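Local structure of cytoplasmic protein (Cryptococcus neoformans var. grubii serotype A, 7LPO) at residues Asp554-Tyr568 / Arg667-Ile680. The protein probably hydrolyses steryl beta-glucosides, acting as a sterylglucosidase of glycoside hydrolase family 5. Sequence-based numbering, arbitrary orientation.
Sequences DCSMNACDGPNCLNY and RPYPVATVGIPERI
The guanidinium of Arg667 lies with one face against Met557, whose CB sits 3.2 Å above the plane and toward the rim, while two carboxylates meet its edge. Asp554 OD1 takes a nearly straight bond from Arg667 NH1 (2.7 Å, 171°). Asp561, whose side chain runs toward that of Arg667 from the opposite direction, presents OD2 to Arg667 NH2 at 3.1 Å, and here the donor stands above the carboxylate plane. A bend at chi3 (64°) turns the arginine head edge-on to both acids, and a water in the guanidinium plane also joins Asp554 OD1 to Arg667 NH2. The network extends outward, since the second oxygens of Asp554 and Asp561 pair with Arg494 and Arg39. Over one face of the Arg679 guanidinium lies Gly562 CA, centred 4.0 Å above the plane; the charged end of Arg679 also pairs with Asp681. The backbones pair here: Ile680 N donates to Gly562 O (3.0 Å) and Gly562 N returns a weak bond to Ile680 O. Cys565 SG packs on Ile680 CD1 at 3.7 Å and reaches Pro677 CB, while Ile680 CG2 lies against the Asp561 carboxylate. Salt bridges to Arg667, just ahead of strand 669-673, and a single antiparallel beta bridge to Ile680 of edge strand 676-682 thus join helix 547-559 and the loop after it, in the TIM-barrel part characteristic of family 5, to the C-terminal beta domain.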
loop_
_atom_site.group_PDB
_atom_site.type_symbol
_atom_site.label_atom_id
_atom_site.label_comp_id
_atom_site.label_asym_id
_atom_site.label_seq_id
_atom_site.Cartn_x
_atom_site.Cartn_y
_atom_site.Cartn_z
ATOM N N ASP A 554 2.424 17.013 6.879
ATOM C CA ASP A 554 3.238 17.941 6.091
ATOM C C ASP A 554 4.691 17.489 5.995
ATOM O O ASP A 554 5.333 17.704 4.963
ATOM C CB ASP A 554 3.145 19.339 6.713
ATOM C CG ASP A 554 3.869 20.396 5.905
ATOM O OD1 ASP A 554 3.724 20.429 4.668
ATOM O OD2 ASP A 554 4.592 21.210 6.515
ATOM N N CYS A 555 5.222 16.857 7.044
ATOM C CA CYS A 555 6.568 16.292 6.970
ATOM C C CYS A 555 6.642 15.170 5.936
ATOM O O CYS A 555 7.561 15.127 5.107
ATOM C CB CYS A 555 6.990 15.778 8.344
ATOM S SG CYS A 555 8.538 14.862 8.323
ATOM N N SER A 556 5.667 14.261 5.949
ATOM C CA SER A 556 5.677 13.181 4.969
ATOM C C SER A 556 5.475 13.718 3.557
ATOM O O SER A 556 6.115 13.241 2.612
ATOM C CB SER A 556 4.605 12.147 5.308
ATOM O OG SER A 556 5.112 11.209 6.235
ATOM N N MET A 557 4.588 14.706 3.388
ATOM C CA MET A 557 4.365 15.272 2.059
ATOM C C MET A 557 5.572 16.088 1.587
ATOM O O MET A 557 5.950 16.037 0.411
ATOM C CB MET A 557 3.106 16.136 2.066
ATOM C CG MET A 557 1.803 15.378 2.220
ATOM S SD MET A 557 1.537 14.181 0.891
ATOM C CE MET A 557 1.967 12.659 1.731
ATOM N N ASN A 558 6.172 16.875 2.479
ATOM C CA ASN A 558 7.381 17.607 2.109
ATOM C C ASN A 558 8.483 16.658 1.666
ATOM O O ASN A 558 9.310 17.015 0.823
ATOM C CB ASN A 558 7.857 18.466 3.283
ATOM C CG ASN A 558 9.162 19.224 2.980
ATOM O OD1 ASN A 558 9.186 20.142 2.164
ATOM N ND2 ASN A 558 10.243 18.834 3.642
ATOM N N ALA A 559 8.490 15.432 2.191
ATOM C CA ALA A 559 9.554 14.490 1.866
ATOM C C ALA A 559 9.470 14.052 0.409
ATOM O O ALA A 559 10.486 13.667 -0.182
ATOM C CB ALA A 559 9.489 13.283 2.805
ATOM N N CYS A 560 8.284 14.116 -0.188
ATOM C CA CYS A 560 8.124 13.849 -1.609
ATOM C C CYS A 560 8.396 15.074 -2.469
ATOM O O CYS A 560 8.386 14.959 -3.700
ATOM C CB CYS A 560 6.716 13.318 -1.886
ATOM S SG CYS A 560 6.333 11.864 -0.895
ATOM N N ASP A 561 8.637 16.223 -1.856
ATOM C CA ASP A 561 8.990 17.449 -2.563
ATOM C C ASP A 561 10.517 17.590 -2.545
ATOM O O ASP A 561 11.195 16.595 -2.817
ATOM C CB ASP A 561 8.238 18.627 -1.944
ATOM C CG ASP A 561 6.760 18.651 -2.295
ATOM O OD1 ASP A 561 6.331 17.860 -3.164
ATOM O OD2 ASP A 561 6.025 19.487 -1.702
ATOM N N GLY A 562 11.080 18.747 -2.214
ATOM C CA GLY A 562 12.510 18.917 -2.241
ATOM C C GLY A 562 13.064 18.569 -3.600
ATOM O O GLY A 562 12.461 18.865 -4.637
ATOM N N PRO A 563 14.229 17.916 -3.623
ATOM C CA PRO A 563 14.774 17.436 -4.899
ATOM C C PRO A 563 14.129 16.155 -5.390
ATOM O O PRO A 563 14.434 15.730 -6.514
ATOM C CB PRO A 563 16.256 17.210 -4.577
ATOM C CG PRO A 563 16.235 16.787 -3.110
ATOM C CD PRO A 563 15.137 17.638 -2.489
ATOM N N ASN A 564 13.270 15.517 -4.586
ATOM C CA ASN A 564 12.708 14.229 -4.976
ATOM C C ASN A 564 11.635 14.398 -6.046
ATOM O O ASN A 564 11.614 13.652 -7.026
ATOM C CB ASN A 564 12.149 13.507 -3.746
ATOM C CG ASN A 564 13.233 13.163 -2.732
ATOM O OD1 ASN A 564 14.378 12.922 -3.097
ATOM N ND2 ASN A 564 12.870 13.131 -1.459
ATOM N N CYS A 565 10.724 15.357 -5.862
ATOM C CA CYS A 565 9.669 15.657 -6.837
ATOM C C CYS A 565 8.923 14.390 -7.266
ATOM O O CYS A 565 8.765 14.097 -8.454
ATOM C CB CYS A 565 10.252 16.391 -8.050
ATOM S SG CYS A 565 10.899 18.056 -7.690
ATOM N N LEU A 566 8.415 13.660 -6.280
ATOM C CA LEU A 566 7.929 12.309 -6.502
ATOM C C LEU A 566 6.442 12.253 -6.842
ATOM O O LEU A 566 5.651 13.130 -6.477
ATOM C CB LEU A 566 8.180 11.450 -5.260
ATOM C CG LEU A 566 9.567 10.835 -5.093
ATOM C CD1 LEU A 566 9.756 10.376 -3.649
ATOM C CD2 LEU A 566 9.755 9.677 -6.058
ATOM N N ASN A 567 6.082 11.200 -7.569
ATOM C CA ASN A 567 4.704 10.768 -7.689
ATOM C C ASN A 567 4.312 9.996 -6.431
ATOM O O ASN A 567 5.149 9.340 -5.796
ATOM C CB ASN A 567 4.532 9.883 -8.926
ATOM C CG ASN A 567 5.128 10.498 -10.180
ATOM O OD1 ASN A 567 4.622 11.486 -10.714
ATOM N ND2 ASN A 567 6.210 9.909 -10.659
ATOM N N TYR A 568 3.036 10.077 -6.055
ATOM C CA TYR A 568 2.641 9.284 -4.899
ATOM C C TYR A 568 1.133 9.160 -4.775
ATOM O O TYR A 568 0.369 9.919 -5.372
ATOM C CB TYR A 568 3.213 9.865 -3.599
ATOM C CG TYR A 568 2.826 11.303 -3.297
ATOM C CD1 TYR A 568 1.575 11.616 -2.784
ATOM C CD2 TYR A 568 3.714 12.340 -3.508
ATOM C CE1 TYR A 568 1.222 12.917 -2.496
ATOM C CE2 TYR A 568 3.370 13.654 -3.207
ATOM C CZ TYR A 568 2.125 13.930 -2.707
ATOM O OH TYR A 568 1.780 15.228 -2.419
ATOM N N ARG A 667 -1.882 20.562 -1.645
ATOM C CA ARG A 667 -0.658 21.336 -1.805
ATOM C C ARG A 667 -0.450 21.735 -3.257
ATOM O O ARG A 667 -0.886 21.022 -4.168
ATOM C CB ARG A 667 0.582 20.545 -1.357
ATOM C CG ARG A 667 0.411 19.711 -0.092
ATOM C CD ARG A 667 1.423 18.562 -0.056
ATOM N NE ARG A 667 2.803 19.029 0.023
ATOM C CZ ARG A 667 3.380 19.501 1.132
ATOM N NH1 ARG A 667 2.702 19.574 2.275
ATOM N NH2 ARG A 667 4.645 19.901 1.098
ATOM N N PRO A 668 0.225 22.859 -3.502
ATOM C CA PRO A 668 0.600 23.204 -4.881
ATOM C C PRO A 668 1.668 22.261 -5.413
ATOM O O PRO A 668 2.567 21.837 -4.683
ATOM C CB PRO A 668 1.143 24.630 -4.754
ATOM C CG PRO A 668 1.696 24.669 -3.337
ATOM C CD PRO A 668 0.729 23.846 -2.525
ATOM N N TYR A 669 1.571 21.942 -6.698
ATOM C CA TYR A 669 2.577 21.111 -7.345
ATOM C C TYR A 669 2.399 21.212 -8.855
ATOM O O TYR A 669 1.312 21.557 -9.333
ATOM C CB TYR A 669 2.478 19.647 -6.887
ATOM C CG TYR A 669 1.343 18.868 -7.479
ATOM C CD1 TYR A 669 0.056 18.998 -6.986
ATOM C CD2 TYR A 669 1.565 17.972 -8.517
ATOM C CE1 TYR A 669 -0.992 18.272 -7.530
ATOM C CE2 TYR A 669 0.538 17.234 -9.058
ATOM C CZ TYR A 669 -0.741 17.389 -8.563
ATOM O OH TYR A 669 -1.764 16.659 -9.107
ATOM N N PRO A 670 3.462 20.914 -9.618
ATOM C CA PRO A 670 3.395 20.974 -11.087
ATOM C C PRO A 670 2.831 19.695 -11.689
ATOM O O PRO A 670 3.453 18.631 -11.629
ATOM C CB PRO A 670 4.861 21.195 -11.488
ATOM C CG PRO A 670 5.641 20.487 -10.399
ATOM C CD PRO A 670 4.819 20.602 -9.128
ATOM N N VAL A 671 1.660 19.811 -12.315
ATOM C CA VAL A 671 1.029 18.655 -12.941
ATOM C C VAL A 671 1.787 18.234 -14.195
ATOM O O VAL A 671 1.913 17.036 -14.487
ATOM C CB VAL A 671 -0.445 18.974 -13.254
ATOM C CG1 VAL A 671 -1.047 17.871 -14.078
ATOM C CG2 VAL A 671 -1.232 19.190 -11.972
ATOM N N ALA A 672 2.292 19.199 -14.964
ATOM C CA ALA A 672 2.969 18.895 -16.217
ATOM C C ALA A 672 3.974 19.994 -16.494
ATOM O O ALA A 672 3.671 21.179 -16.319
ATOM C CB ALA A 672 1.987 18.765 -17.383
ATOM N N THR A 673 5.168 19.597 -16.921
ATOM C CA THR A 673 6.292 20.512 -16.980
ATOM C C THR A 673 7.042 20.374 -18.292
ATOM O O THR A 673 7.384 19.261 -18.708
ATOM C CB THR A 673 7.265 20.268 -15.824
ATOM O OG1 THR A 673 6.640 20.619 -14.590
ATOM C CG2 THR A 673 8.513 21.095 -16.016
ATOM N N VAL A 674 7.309 21.513 -18.927
ATOM C CA VAL A 674 8.239 21.581 -20.047
ATOM C C VAL A 674 9.635 21.601 -19.434
ATOM O O VAL A 674 10.072 22.617 -18.887
ATOM C CB VAL A 674 7.984 22.802 -20.932
ATOM C CG1 VAL A 674 9.094 22.937 -21.955
ATOM C CG2 VAL A 674 6.613 22.689 -21.598
ATOM N N GLY A 675 10.335 20.482 -19.515
ATOM C CA GLY A 675 11.585 20.306 -18.812
ATOM C C GLY A 675 11.473 19.259 -17.722
ATOM O O GLY A 675 10.542 18.452 -17.684
ATOM N N ILE A 676 12.442 19.286 -16.818
ATOM C CA ILE A 676 12.596 18.283 -15.768
ATOM C C ILE A 676 12.370 18.960 -14.419
ATOM O O ILE A 676 13.046 19.955 -14.113
ATOM C CB ILE A 676 13.984 17.626 -15.818
ATOM C CG1 ILE A 676 14.190 16.895 -17.142
ATOM C CG2 ILE A 676 14.161 16.660 -14.646
ATOM C CD1 ILE A 676 13.181 15.792 -17.405
ATOM N N PRO A 677 11.454 18.467 -13.585
ATOM C CA PRO A 677 11.317 19.040 -12.240
ATOM C C PRO A 677 12.630 18.916 -11.486
ATOM O O PRO A 677 13.213 17.835 -11.400
ATOM C CB PRO A 677 10.207 18.197 -11.591
ATOM C CG PRO A 677 9.496 17.516 -12.723
ATOM C CD PRO A 677 10.531 17.337 -13.809
ATOM N N GLU A 678 13.100 20.032 -10.938
ATOM C CA GLU A 678 14.344 20.040 -10.178
ATOM C C GLU A 678 14.123 20.158 -8.678
ATOM O O GLU A 678 14.749 19.423 -7.907
ATOM C CB GLU A 678 15.255 21.181 -10.656
ATOM C CG GLU A 678 16.605 21.199 -9.958
ATOM C CD GLU A 678 17.769 21.289 -10.922
ATOM O OE1 GLU A 678 18.489 22.303 -10.879
ATOM O OE2 GLU A 678 17.965 20.348 -11.721
ATOM N N ARG A 679 13.252 21.066 -8.234
ATOM C CA ARG A 679 13.059 21.268 -6.803
ATOM C C ARG A 679 11.684 21.864 -6.525
ATOM O O ARG A 679 11.239 22.777 -7.228
ATOM C CB ARG A 679 14.141 22.189 -6.210
ATOM C CG ARG A 679 14.316 21.951 -4.730
ATOM C CD ARG A 679 15.153 22.948 -3.958
ATOM N NE ARG A 679 14.757 22.817 -2.552
ATOM C CZ ARG A 679 15.243 21.911 -1.701
ATOM N NH1 ARG A 679 16.191 21.066 -2.084
ATOM N NH2 ARG A 679 14.777 21.854 -0.456
ATOM N N ILE A 680 11.030 21.358 -5.482
ATOM C CA ILE A 680 9.761 21.902 -5.012
ATOM C C ILE A 680 9.874 22.203 -3.528
ATOM O O ILE A 680 10.357 21.367 -2.758
ATOM C CB ILE A 680 8.586 20.939 -5.240
ATOM C CG1 ILE A 680 8.326 20.735 -6.725
ATOM C CG2 ILE A 680 7.338 21.480 -4.552
ATOM C CD1 ILE A 680 7.567 19.461 -7.008
HETATM O O HOH W 1 5.763 21.291 3.329
HETATM O O HOH W 2 3.662 19.809 -3.033
HETATM O O HOH W 3 16.045 17.042 -8.559
#